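Local coordinates for SAM-dependent O-methyltransferase (Thermotoga maritima, PDB 1O54), which probably transfers a methyl group from S-adenosyl-L-methionine to N1 of adenosine 58 in tRNA, working as a homotetramer built as a dimer of dimers, at residues Asp181-Phe186 with Ala202-Gly207; Asp191-Ile196 with Val219-Lys224; Lys198-Leu203 with Glu228-Arg233; Ala210-Thr215 with Ala262-Ala267. All coordinates share one frame; numbering follows the deposited sequence. Where two conformers were deposited one is given.

All four contacts lie in the Rossmann-like half that holds the methyltransferase sheet. Contact 4 is the buried sheet core, an antiparallel strand pair carried by backbone bonds, and contact 1, also buried, ties strand 182-187 to the end of helix 196-202 by a short parallel bridge and a salt bridge at a subunit interface. Contacts 1 and 3 share Ala202 and Leu203, so the end of helix 196-202 meets strand 182-187 in one and segment 228-233 in the other. Contact 2, also buried, sets a loop against helix 216-228; contact 3 is only partly buried; both rely on an indole ring. Contact 2 touches contact 4 through Thr222 and Cys213, and contact 3 through Ile196 and Phe231.

Contact 1: Asp181-Phe186 with Ala202-Gly207; sequences DVDALF and ALKGGG
Lys204 runs past Val182 to Asp183, where its NZ stands 2.8 Å from Asp183 OD1 in a salt bridge that uses the anti lone pair of that oxygen, turned away from OD2. Lys204 CG sits between its own backbone N and carbonyl carbon (chi1 69°), a placing that sets it 3.3 Å from Val182 O; beyond CG the chain is extended. The backbones join at the same spot. Lys204 N donates to Val182 O at 2.9 Å, almost straight at 178°, and Val182 N donates to Ala202 O at 3.0 Å, gripping Val182 through both its polar atoms. With Leu203 opposite Val182 this is a single parallel bridge, and it closes the beta-alpha-beta crossover of the Rossmann-like fold, in which helix 196-202 links parallel strands 182-187 and 207-213. Leu203 CD2 packs 3.9 Å from Val182 CG2 and 4.0 Å from Leu185 CB. An alanine at Lys204 would probably leave Asp183 OD1 without this ammonium partner and Asp18 of the second subunit without its mate. Further out, a type II turn from Lys204 to Gly207 reverses the chain, and Gly207 CA comes 3.4 Å from Asp183 O, where a side chain would strike Lys204 O. One water joins Asp181 OD2 to Gly205 N. Asp183 OD1 is also salt-bridged to Lys15 of the second subunit, while its OD2 accepts from Arg115 N. Lys204 NZ pairs with Asp18, and Asp181 OD1 with His12, both of that second subunit.

Contact 2: Asp191-Ile196 with Val219-Lys224; sequences DPWNYI and VQETLK
Trp193 lays one face of its indole over the aliphatic part of Glu221, and this is the tight part of the contact. Glu221 CG stands 3.5 Å from Trp193 CD2, and 3.8 Å from the centroid of the five-membered ring, 23° off its normal, which makes a CH-pi contact. Glu221 CG is anti to its backbone N (chi1 -171°), a placing that carries it out to the ring, and the carboxylate plane is turned 76° from the indole. The opposite face of the indole is met by Asp191 CA, offset toward the rim. At the edge, in the ring plane, Thr222 OG1 lies 3.6 Å from Trp193 CE3 and 3.4 Å from Pro192 CG; this hydroxyl is bonded back to Gln218 O in its own helix. Packing is looser at Ile196, whose CD1 comes only within 4.5 Å of Thr222 CG2. On the solvent side, exposed Asn194 bonds within the loop, its ND2 donating to Asp191 OD2 at 2.8 Å. An alanine in place of Trp193 would probably open a gap between loop and helix and leave Glu221 CG without the ring that covers it. The loop follows strand 182-187 and leads into helix 196-202; the side chain of Pro192 is about 7 Å from that of Asp188, predicted to bind S-adenosyl-L-methionine. Carbon against ring carbon, with the threonine hydroxyl satisfied inside its helix, implies that shape and dispersion rather than charge set this loop against helix 216-228.

Contact 3: Lys198-Leu203 with Glu228-Arg233; sequences KCWEAL and ELPFIR
Trp200 and Phe231 meet as a T-shaped pair: the edge of the indole points at the phenyl face, with the planes at 87° and the centroids of the five-membered ring and the phenyl ring 5.0 Å apart. Trp200 CD1 makes the approach, 3.7 Å from Phe231 CE1 and offset toward the rim of that ring. The Trp200 side chain leaves the backbone toward segment 228-233, with CG anti to the backbone N (chi1 -174°). There one indole face receives Pro230, whose CD lies 3.8 Å from the five-membered ring centroid in a CH-pi contact; the two side chains cross at about a right angle. The ring N-H serves the same proline: Trp200 NE1 donates to Pro230 O at 2.9 Å, bent to 141°, and a weaker bond to Val270 O shares the N-H. The Pro230 oxygen lies in the indole plane, yet the donor stands well above the plane of the carbonyl. Pro230 centres an inverse gamma turn, with Phe231 N bonded to Leu229 O. Around the rings, Leu203 CD1 sits 4.4 Å from Phe231 CE2 at the phenyl edge, and Leu229 CD1 lies 4.3 Å from Trp200 CB. Lys269 adds a cation-pi contact to the indole. The contact thus sets helix 196-202 against the chain leaving helix 216-228, where short strand 231-232 pairs antiparallel with strand 263-269 and Phe231 also packs on Ile196 and Ala267.

Contact 4: Ala210-Thr215 with Ala262-Ala267; sequences ATVCPT and AYMIFA
Strands 210-213 and 263-267 run antiparallel, their axes 4.7 Å apart at closest and 156° between directions, with hydrogen-bonded pairs Thr211-Ile265 and Cys213-Tyr263 alternating with the non-hydrogen-bonded pairs Ala210-Phe266 and Val212-Met264. Each hydrogen-bonded pair exchanges two bonds: Ile265 N to Thr211 O is 2.9 Å, and Tyr263 N to Cys213 O is 2.8 Å. On the face bearing Ala210 and Val212, Ala210 CB packs close, 3.6 Å from Phe266 CD2, while Val212 CG1 and Met264 CG are farther apart at 4.2 Å. The side chain of Val212 is about 4 Å from that of Asp188, predicted to bind S-adenosyl-L-methionine. On the other face Thr211 and Ile265 lie side by side, pointing the same way, and Cys213 SG, anti to the carbonyl carbon (chi1 -68°), touches Ile265 CD1 at 3.8 Å. Cys213 O comes near the Tyr263 ring at its edge, 3.4 Å from CD1. Thr211 OG1 is bonded to Leu187 O. Antiparallel strand 263-269, between 207-213 and 234-245, is the reversed seventh strand characteristic of the class I methyltransferase sheet. Helix 98-107 covers Met264 and Phe266, helix 216-228 covers Cys213, Tyr263 and Ile265, and strand 234-245 continues the sheet.

Contact 1: Asp181-Phe186 with Ala202-Gly207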
loop_
_atom_site.group_PDB
_atom_site.type_symbol
_atom_site.label_atom_id
_atom_site.label_comp_id
_atom_site.label_asym_id
_atom_site.label_seq_id
_atom_site.Cartn_x
_atom_site.Cartn_y
_atom_site.Cartn_z
ATOM N N ASP A 181 14.961 14.234 32.304
ATOM C CA ASP A 181 14.873 12.820 32.432
ATOM C C ASP A 181 13.485 12.272 32.130
ATOM O O ASP A 181 13.082 11.272 32.720
ATOM C CB ASP A 181 15.334 12.404 33.813
ATOM C CG ASP A 181 16.820 12.626 34.003
ATOM O OD1 ASP A 181 17.180 13.154 35.047
ATOM O OD2 ASP A 181 17.645 12.289 33.135
ATOM N N VAL A 182 12.779 12.896 31.182
ATOM C CA VAL A 182 11.454 12.386 30.820
ATOM C C VAL A 182 11.592 11.074 30.036
ATOM O O VAL A 182 12.636 10.807 29.398
ATOM C CB VAL A 182 10.555 13.421 30.092
ATOM C CG1 VAL A 182 10.447 14.698 30.886
ATOM C CG2 VAL A 182 11.027 13.661 28.654
ATOM N N ASP A 183 10.561 10.246 30.109
ATOM C CA ASP A 183 10.626 8.909 29.527
ATOM C C ASP A 183 10.538 8.926 28.003
ATOM O O ASP A 183 11.184 8.119 27.324
ATOM C CB ASP A 183 9.528 8.072 30.110
ATOM C CG ASP A 183 9.714 7.872 31.589
ATOM O OD1 ASP A 183 10.549 7.015 31.943
ATOM O OD2 ASP A 183 9.117 8.555 32.443
ATOM N N ALA A 184 9.712 9.831 27.483
ATOM C CA ALA A 184 9.491 9.942 26.039
ATOM C C ALA A 184 8.991 11.345 25.717
ATOM O O ALA A 184 8.505 12.060 26.605
ATOM C CB ALA A 184 8.506 8.930 25.558
ATOM N N LEU A 185 9.086 11.706 24.445
ATOM C CA LEU A 185 8.745 13.025 23.994
ATOM C C LEU A 185 8.172 12.922 22.603
ATOM O O LEU A 185 8.745 12.287 21.725
ATOM C CB LEU A 185 9.981 13.925 24.014
ATOM C CG LEU A 185 9.762 15.420 23.746
ATOM C CD1 LEU A 185 10.810 16.230 24.441
ATOM C CD2 LEU A 185 9.715 15.697 22.248
ATOM N N PHE A 186 7.035 13.568 22.408
ATOM C CA PHE A 186 6.412 13.669 21.075
ATOM C C PHE A 186 6.397 15.132 20.647
ATOM O O PHE A 186 5.928 16.027 21.384
ATOM C CB PHE A 186 4.976 13.170 21.087
ATOM C CG PHE A 186 4.333 13.243 19.744
ATOM C CD1 PHE A 186 4.766 12.386 18.715
ATOM C CD2 PHE A 186 3.350 14.170 19.467
ATOM C CE1 PHE A 186 4.190 12.463 17.438
ATOM C CE2 PHE A 186 2.762 14.243 18.203
ATOM C CZ PHE A 186 3.203 13.402 17.183
ATOM N N ALA A 202 15.931 17.153 27.301
ATOM C CA ALA A 202 14.851 16.786 28.236
ATOM C C ALA A 202 14.723 15.278 28.482
ATOM O O ALA A 202 14.184 14.876 29.506
ATOM C CB ALA A 202 13.531 17.343 27.749
ATOM N N LEU A 203 15.174 14.457 27.542
ATOM C CA LEU A 203 14.998 13.000 27.610
ATOM C C LEU A 203 15.969 12.315 28.557
ATOM O O LEU A 203 17.134 12.709 28.635
ATOM C CB LEU A 203 15.145 12.403 26.221
ATOM C CG LEU A 203 13.943 12.661 25.317
ATOM C CD1 LEU A 203 14.268 12.429 23.901
ATOM C CD2 LEU A 203 12.843 11.741 25.758
ATOM N N LYS A 204 15.493 11.308 29.277
ATOM C CA LYS A 204 16.389 10.411 30.033
ATOM C C LYS A 204 17.300 9.617 29.067
ATOM O O LYS A 204 17.010 9.499 27.868
ATOM C CB LYS A 204 15.570 9.435 30.880
ATOM C CG LYS A 204 14.817 8.401 30.092
ATOM C CD LYS A 204 13.980 7.450 30.924
ATOM C CE LYS A 204 13.456 6.300 30.083
ATOM N NZ LYS A 204 12.544 5.390 30.834
ATOM N N GLY A 205 18.401 9.091 29.602
ATOM C CA GLY A 205 19.196 8.107 28.886
ATOM C C GLY A 205 18.341 6.940 28.478
ATOM O O GLY A 205 17.659 6.329 29.295
ATOM N N GLY A 206 18.342 6.632 27.184
ATOM C CA GLY A 206 17.496 5.590 26.648
ATOM C C GLY A 206 16.061 6.051 26.418
ATOM O O GLY A 206 15.210 5.253 26.041
ATOM N N GLY A 207 15.796 7.335 26.610
ATOM C CA GLY A 207 14.443 7.874 26.375
ATOM C C GLY A 207 14.105 7.884 24.879
ATOM O O GLY A 207 14.987 7.894 24.003
HETATM O O HOH W 1 17.274 14.985 30.694
HETATM O O HOH W 2 18.867 9.726 32.406
#

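Contact 2: Asp191-Ile196 with Val219-Lys224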
loop_
_atom_site.group_PDB
_atom_site.type_symbol
_atom_site.label_atom_id
_atom_site.label_comp_id
_atom_site.label_asym_id
_atom_site.label_seq_id
_atom_site.Cartn_x
_atom_site.Cartn_y
_atom_site.Cartn_z
ATOM N N ASP A 191 8.300 23.035 12.299
ATOM C CA ASP A 191 9.726 23.071 12.021
ATOM C C ASP A 191 10.500 22.296 13.074
ATOM O O ASP A 191 11.273 22.868 13.852
ATOM C CB ASP A 191 10.214 24.515 11.906
ATOM C CG ASP A 191 9.924 25.350 13.140
ATOM O OD1 ASP A 191 8.922 25.087 13.839
ATOM O OD2 ASP A 191 10.690 26.288 13.467
ATOM N N PRO A 192 10.259 20.987 13.134
ATOM C CA PRO A 192 10.839 20.171 14.206
ATOM C C PRO A 192 12.362 20.229 14.321
ATOM O O PRO A 192 12.882 20.170 15.426
ATOM C CB PRO A 192 10.323 18.753 13.888
ATOM C CG PRO A 192 9.982 18.813 12.406
ATOM C CD PRO A 192 9.389 20.187 12.238
ATOM N N TRP A 193 13.074 20.402 13.204
ATOM C CA TRP A 193 14.538 20.526 13.222
ATOM C C TRP A 193 15.055 21.659 14.134
ATOM O O TRP A 193 16.183 21.601 14.661
ATOM C CB TRP A 193 15.080 20.695 11.797
ATOM C CG TRP A 193 14.393 21.747 11.042
ATOM C CD1 TRP A 193 14.745 23.065 10.991
ATOM C CD2 TRP A 193 13.221 21.613 10.224
ATOM N NE1 TRP A 193 13.846 23.760 10.221
ATOM C CE2 TRP A 193 12.905 22.893 9.733
ATOM C CE3 TRP A 193 12.382 20.543 9.879
ATOM C CZ2 TRP A 193 11.802 23.132 8.909
ATOM C CZ3 TRP A 193 11.300 20.774 9.059
ATOM C CH2 TRP A 193 11.011 22.064 8.579
ATOM N N ASN A 194 14.242 22.684 14.360
ATOM C CA ASN A 194 14.636 23.774 15.234
ATOM C C ASN A 194 14.505 23.485 16.734
ATOM O O ASN A 194 14.889 24.318 17.548
ATOM C CB ASN A 194 13.856 25.039 14.875
ATOM C CG ASN A 194 14.312 25.638 13.559
ATOM O OD1 ASN A 194 15.480 25.528 13.190
ATOM N ND2 ASN A 194 13.395 26.247 12.839
ATOM N N TYR A 195 13.955 22.327 17.096
ATOM C CA TYR A 195 13.720 21.985 18.498
ATOM C C TYR A 195 14.374 20.686 18.979
ATOM O O TYR A 195 14.285 20.361 20.174
ATOM C CB TYR A 195 12.224 21.949 18.738
ATOM C CG TYR A 195 11.604 23.292 18.449
ATOM C CD1 TYR A 195 10.946 23.539 17.241
ATOM C CD2 TYR A 195 11.733 24.340 19.349
ATOM C CE1 TYR A 195 10.398 24.745 16.971
ATOM C CE2 TYR A 195 11.199 25.567 19.075
ATOM C CZ TYR A 195 10.524 25.774 17.891
ATOM O OH TYR A 195 9.995 27.035 17.640
ATOM N N ILE A 196 15.060 19.986 18.090
ATOM C CA ILE A 196 15.608 18.664 18.422
ATOM C C ILE A 196 16.631 18.733 19.562
ATOM O O ILE A 196 16.643 17.849 20.418
ATOM C CB ILE A 196 16.247 17.992 17.196
ATOM C CG1 ILE A 196 15.262 17.839 16.041
ATOM C CG2 ILE A 196 16.821 16.627 17.565
ATOM C CD1 ILE A 196 14.028 17.144 16.360
ATOM N N VAL A 219 11.015 15.452 6.433
ATOM C CA VAL A 219 11.694 14.268 6.926
ATOM C C VAL A 219 13.194 14.375 6.748
ATOM O O VAL A 219 13.957 14.120 7.671
ATOM C CB VAL A 219 11.174 12.943 6.268
ATOM C CG1 VAL A 219 12.011 11.753 6.742
ATOM C CG2 VAL A 219 9.683 12.729 6.560
ATOM N N GLN A 220 13.624 14.768 5.553
ATOM C CA GLN A 220 15.044 14.901 5.256
ATOM C C GLN A 220 15.737 15.864 6.224
ATOM O O GLN A 220 16.810 15.546 6.769
ATOM C CB GLN A 220 15.211 15.356 3.821
ATOM C CG GLN A 220 14.698 14.349 2.793
ATOM C CD GLN A 220 14.284 14.957 1.455
ATOM O OE1 GLN A 220 14.584 16.120 1.145
ATOM N NE2 GLN A 220 13.601 14.172 0.667
ATOM N N GLU A 221 15.146 17.046 6.436
ATOM C CA GLU A 221 15.735 18.043 7.302
ATOM C C GLU A 221 15.777 17.561 8.769
ATOM O O GLU A 221 16.770 17.768 9.484
ATOM C CB GLU A 221 14.969 19.369 7.165
ATOM C CG GLU A 221 15.628 20.557 7.857
ATOM C CD GLU A 221 17.010 20.922 7.331
ATOM O OE1 GLU A 221 17.226 20.856 6.122
ATOM O OE2 GLU A 221 17.883 21.292 8.158
ATOM N N THR A 222 14.726 16.873 9.202
ATOM C CA THR A 222 14.635 16.395 10.575
ATOM C C THR A 222 15.656 15.302 10.830
ATOM O O THR A 222 16.353 15.307 11.860
ATOM C CB THR A 222 13.197 15.915 10.842
ATOM O OG1 THR A 222 12.282 16.999 10.641
ATOM C CG2 THR A 222 13.031 15.501 12.306
ATOM N N LEU A 223 15.799 14.387 9.866
ATOM C CA LEU A 223 16.806 13.340 9.976
ATOM C C LEU A 223 18.216 13.910 10.068
ATOM O O LEU A 223 19.024 13.419 10.857
ATOM C CB LEU A 223 16.740 12.412 8.781
ATOM C CG LEU A 223 15.587 11.432 8.739
ATOM C CD1 LEU A 223 15.562 10.757 7.393
ATOM C CD2 LEU A 223 15.714 10.402 9.831
ATOM N N LYS A 224 18.504 14.937 9.283
ATOM C CA LYS A 224 19.827 15.574 9.326
ATOM C C LYS A 224 20.129 16.061 10.742
ATOM O O LYS A 224 21.230 15.881 11.257
ATOM C CB LYS A 224 19.887 16.758 8.369
ATOM C CG LYS A 224 21.268 17.371 8.319
ATOM C CD LYS A 224 21.436 18.305 7.169
ATOM C CE LYS A 224 22.865 18.877 7.152
ATOM N NZ LYS A 224 23.895 17.829 6.760
#

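Contact 3: Lys198-Leu203 with Glu228-Arg233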
loop_
_atom_site.group_PDB
_atom_site.type_symbol
_atom_site.label_atom_id
_atom_site.label_comp_id
_atom_site.label_asym_id
_atom_site.label_seq_id
_atom_site.Cartn_x
_atom_site.Cartn_y
_atom_site.Cartn_z
ATOM N N LYS A 198 16.673 20.785 22.160
ATOM C CA LYS A 198 15.938 20.912 23.416
ATOM C C LYS A 198 15.262 19.605 23.811
ATOM O O LYS A 198 15.186 19.298 24.995
ATOM C CB LYS A 198 14.875 21.999 23.270
ATOM C CG LYS A 198 15.409 23.417 23.043
ATOM C CD LYS A 198 16.557 23.751 23.939
ATOM N N CYS A 199 14.739 18.878 22.812
ATOM C CA CYS A 199 14.153 17.555 23.016
ATOM C C CYS A 199 15.172 16.583 23.574
ATOM O O CYS A 199 14.935 15.926 24.569
ATOM C CB CYS A 199 13.521 17.015 21.718
ATOM S SG CYS A 199 12.153 18.048 21.145
ATOM N N TRP A 200 16.332 16.518 22.947
ATOM C CA TRP A 200 17.407 15.668 23.448
ATOM C C TRP A 200 17.705 15.987 24.913
ATOM O O TRP A 200 17.831 15.085 25.738
ATOM C CB TRP A 200 18.666 15.820 22.575
ATOM C CG TRP A 200 19.784 14.872 22.940
ATOM C CD1 TRP A 200 20.031 13.636 22.418
ATOM C CD2 TRP A 200 20.776 15.086 23.942
ATOM N NE1 TRP A 200 21.120 13.065 23.032
ATOM C CE2 TRP A 200 21.590 13.924 23.982
ATOM C CE3 TRP A 200 21.068 16.144 24.817
ATOM C CZ2 TRP A 200 22.691 13.809 24.839
ATOM C CZ3 TRP A 200 22.119 15.999 25.703
ATOM C CH2 TRP A 200 22.926 14.832 25.699
ATOM N N GLU A 201 17.814 17.261 25.244
ATOM C CA GLU A 201 18.195 17.665 26.615
ATOM C C GLU A 201 17.199 17.188 27.673
ATOM O O GLU A 201 17.574 16.894 28.809
ATOM C CB GLU A 201 18.361 19.173 26.686
ATOM C CG GLU A 201 19.593 19.647 25.935
ATOM C CD GLU A 201 19.666 21.151 25.702
ATOM O OE1 GLU A 201 18.717 21.903 26.065
ATOM O OE2 GLU A 201 20.704 21.574 25.141
ATOM N N ALA A 202 15.931 17.153 27.301
ATOM C CA ALA A 202 14.851 16.786 28.236
ATOM C C ALA A 202 14.723 15.278 28.482
ATOM O O ALA A 202 14.184 14.876 29.506
ATOM C CB ALA A 202 13.531 17.343 27.749
ATOM N N LEU A 203 15.174 14.457 27.542
ATOM C CA LEU A 203 14.998 13.000 27.610
ATOM C C LEU A 203 15.969 12.315 28.557
ATOM O O LEU A 203 17.134 12.709 28.635
ATOM C CB LEU A 203 15.145 12.403 26.221
ATOM C CG LEU A 203 13.943 12.661 25.317
ATOM C CD1 LEU A 203 14.268 12.429 23.901
ATOM C CD2 LEU A 203 12.843 11.741 25.758
ATOM N N GLU A 228 22.962 14.770 13.870
ATOM C CA GLU A 228 23.982 15.628 14.471
ATOM C C GLU A 228 24.104 15.412 15.987
ATOM O O GLU A 228 25.095 15.833 16.573
ATOM C CB GLU A 228 23.670 17.091 14.183
ATOM C CG GLU A 228 23.831 17.411 12.706
ATOM C CD GLU A 228 23.291 18.773 12.300
ATOM O OE1 GLU A 228 22.844 19.557 13.168
ATOM O OE2 GLU A 228 23.339 19.052 11.077
ATOM N N LEU A 229 23.096 14.786 16.604
ATOM C CA LEU A 229 22.995 14.649 18.065
ATOM C C LEU A 229 23.123 13.181 18.501
ATOM O O LEU A 229 23.096 12.276 17.650
ATOM C CB LEU A 229 21.658 15.205 18.537
ATOM C CG LEU A 229 21.508 16.723 18.589
ATOM C CD1 LEU A 229 20.055 17.040 18.671
ATOM C CD2 LEU A 229 22.228 17.259 19.782
ATOM N N PRO A 230 23.324 12.922 19.802
ATOM C CA PRO A 230 23.421 11.544 20.290
ATOM C C PRO A 230 22.050 10.818 20.354
ATOM O O PRO A 230 21.426 10.691 21.416
ATOM C CB PRO A 230 24.088 11.703 21.663
ATOM C CG PRO A 230 24.642 13.066 21.675
ATOM C CD PRO A 230 23.632 13.866 20.885
ATOM N N PHE A 231 21.678 10.322 19.186
ATOM C CA PHE A 231 20.452 9.549 18.959
ATOM C C PHE A 231 20.833 8.304 18.176
ATOM O O PHE A 231 21.682 8.365 17.231
ATOM C CB PHE A 231 19.476 10.347 18.124
ATOM C CG PHE A 231 18.647 11.359 18.898
ATOM C CD1 PHE A 231 18.802 12.734 18.672
ATOM C CD2 PHE A 231 17.712 10.939 19.828
ATOM C CE1 PHE A 231 18.019 13.650 19.357
ATOM C CE2 PHE A 231 16.930 11.857 20.506
ATOM C CZ PHE A 231 17.071 13.207 20.254
ATOM N N ILE A 232 20.232 7.174 18.550
ATOM C CA ILE A 232 20.416 5.917 17.829
ATOM C C ILE A 232 19.051 5.340 17.503
ATOM O O ILE A 232 18.005 5.916 17.906
ATOM C CB ILE A 232 21.294 4.927 18.651
ATOM C CG1 ILE A 232 20.564 4.530 19.939
ATOM C CG2 ILE A 232 22.677 5.556 18.930
ATOM C CD1 ILE A 232 21.191 3.318 20.605
ATOM N N ARG A 233 19.046 4.181 16.801
ATOM C CA ARG A 233 17.795 3.485 16.454
ATOM C C ARG A 233 16.838 4.476 15.770
ATOM O O ARG A 233 15.638 4.521 16.052
ATOM C CB ARG A 233 17.161 2.826 17.688
ATOM C CG ARG A 233 18.038 1.763 18.349
ATOM C CD ARG A 233 17.343 1.097 19.538
ATOM N NE ARG A 233 16.530 -0.032 19.120
ATOM C CZ ARG A 233 15.666 -0.679 19.884
ATOM N NH1 ARG A 233 15.460 -0.328 21.136
ATOM N NH2 ARG A 233 15.010 -1.700 19.394
#

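Contact 4: Ala210-Thr215 with Ala262-Ala267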
loop_
_atom_site.group_PDB
_atom_site.type_symbol
_atom_site.label_atom_id
_atom_site.label_comp_id
_atom_site.label_asym_id
_atom_site.label_seq_id
_atom_site.Cartn_x
_atom_site.Cartn_y
_atom_site.Cartn_z
ATOM N N ALA A 210 9.675 10.856 19.283
ATOM C CA ALA A 210 8.939 10.722 18.009
ATOM C C ALA A 210 8.510 12.075 17.511
ATOM O O ALA A 210 8.237 12.971 18.315
ATOM C CB ALA A 210 7.738 9.777 18.139
ATOM N N THR A 211 8.437 12.231 16.193
ATOM C CA THR A 211 7.853 13.423 15.583
ATOM C C THR A 211 7.108 12.987 14.296
ATOM O O THR A 211 7.262 11.845 13.808
ATOM C CB THR A 211 8.929 14.491 15.341
ATOM O OG1 THR A 211 8.317 15.759 14.946
ATOM C CG2 THR A 211 9.865 14.153 14.205
ATOM N N VAL A 212 6.259 13.866 13.793
ATOM C CA VAL A 212 5.541 13.612 12.550
ATOM C C VAL A 212 5.846 14.743 11.583
ATOM O O VAL A 212 5.995 15.909 12.006
ATOM C CB VAL A 212 4.044 13.516 12.777
ATOM C CG1 VAL A 212 3.700 12.217 13.518
ATOM C CG2 VAL A 212 3.497 14.765 13.548
ATOM N N CYS A 213 5.997 14.398 10.306
ATOM C CA CYS A 213 6.292 15.347 9.248
ATOM C C CYS A 213 5.327 15.077 8.092
ATOM O O CYS A 213 5.146 13.943 7.693
ATOM C CB CYS A 213 7.737 15.168 8.737
ATOM S SG CYS A 213 9.019 15.630 9.908
ATOM N N PRO A 214 4.686 16.101 7.556
ATOM C CA PRO A 214 3.802 15.926 6.429
ATOM C C PRO A 214 4.464 15.696 5.080
ATOM O O PRO A 214 3.808 15.134 4.210
ATOM C CB PRO A 214 3.011 17.243 6.390
ATOM C CG PRO A 214 3.856 18.226 6.979
ATOM C CD PRO A 214 4.644 17.483 8.062
ATOM N N THR A 215 5.695 16.168 4.910
ATOM C CA THR A 215 6.378 16.111 3.609
ATOM C C THR A 215 7.716 15.362 3.716
ATOM O O THR A 215 8.355 15.303 4.746
ATOM C CB THR A 215 6.665 17.475 3.026
ATOM O OG1 THR A 215 7.666 18.172 3.814
ATOM C CG2 THR A 215 5.422 18.368 3.014
ATOM N N ALA A 262 0.905 11.279 7.709
ATOM C CA ALA A 262 2.192 11.774 8.184
ATOM C C ALA A 262 3.309 10.723 8.112
ATOM O O ALA A 262 3.067 9.538 8.301
ATOM C CB ALA A 262 2.046 12.261 9.646
ATOM N N TYR A 263 4.535 11.183 7.867
ATOM C CA TYR A 263 5.743 10.383 8.051
ATOM C C TYR A 263 6.053 10.450 9.538
ATOM O O TYR A 263 6.010 11.522 10.114
ATOM C CB TYR A 263 6.902 10.936 7.245
ATOM C CG TYR A 263 6.605 10.906 5.754
ATOM C CD1 TYR A 263 6.159 12.023 5.084
ATOM C CD2 TYR A 263 6.700 9.709 5.045
ATOM C CE1 TYR A 263 5.879 11.975 3.725
ATOM C CE2 TYR A 263 6.400 9.651 3.676
ATOM C CZ TYR A 263 6.006 10.786 3.035
ATOM O OH TYR A 263 5.714 10.791 1.676
ATOM N N MET A 264 6.308 9.302 10.146
ATOM C CA MET A 264 6.631 9.224 11.555
ATOM C C MET A 264 8.106 8.921 11.739
ATOM O O MET A 264 8.604 7.939 11.165
ATOM C CB MET A 264 5.825 8.113 12.189
ATOM C CG MET A 264 4.341 8.343 12.061
ATOM S SD MET A 264 3.296 6.966 12.596
ATOM C CE MET A 264 3.435 5.821 11.172
ATOM N N ILE A 265 8.785 9.711 12.558
ATOM C CA ILE A 265 10.211 9.540 12.782
ATOM C C ILE A 265 10.455 9.264 14.238
ATOM O O ILE A 265 9.920 9.978 15.079
ATOM C CB ILE A 265 10.981 10.810 12.369
ATOM C CG1 ILE A 265 10.679 11.218 10.900
ATOM C CG2 ILE A 265 12.469 10.609 12.558
ATOM C CD1 ILE A 265 11.180 12.592 10.539
ATOM N N PHE A 266 11.266 8.243 14.525
ATOM C CA PHE A 266 11.567 7.842 15.897
ATOM C C PHE A 266 13.062 7.817 16.111
ATOM O O PHE A 266 13.820 7.558 15.183
ATOM C CB PHE A 266 11.026 6.421 16.089
ATOM C CG PHE A 266 9.536 6.299 15.863
ATOM C CD1 PHE A 266 9.051 5.998 14.606
ATOM C CD2 PHE A 266 8.643 6.506 16.870
ATOM C CE1 PHE A 266 7.658 5.907 14.365
ATOM C CE2 PHE A 266 7.260 6.398 16.645
ATOM C CZ PHE A 266 6.790 6.114 15.381
ATOM N N ALA A 267 13.494 8.036 17.350
ATOM C CA ALA A 267 14.890 7.954 17.731
ATOM C C ALA A 267 14.970 7.711 19.246
ATOM O O ALA A 267 14.024 7.988 19.982
ATOM C CB ALA A 267 15.592 9.211 17.352
#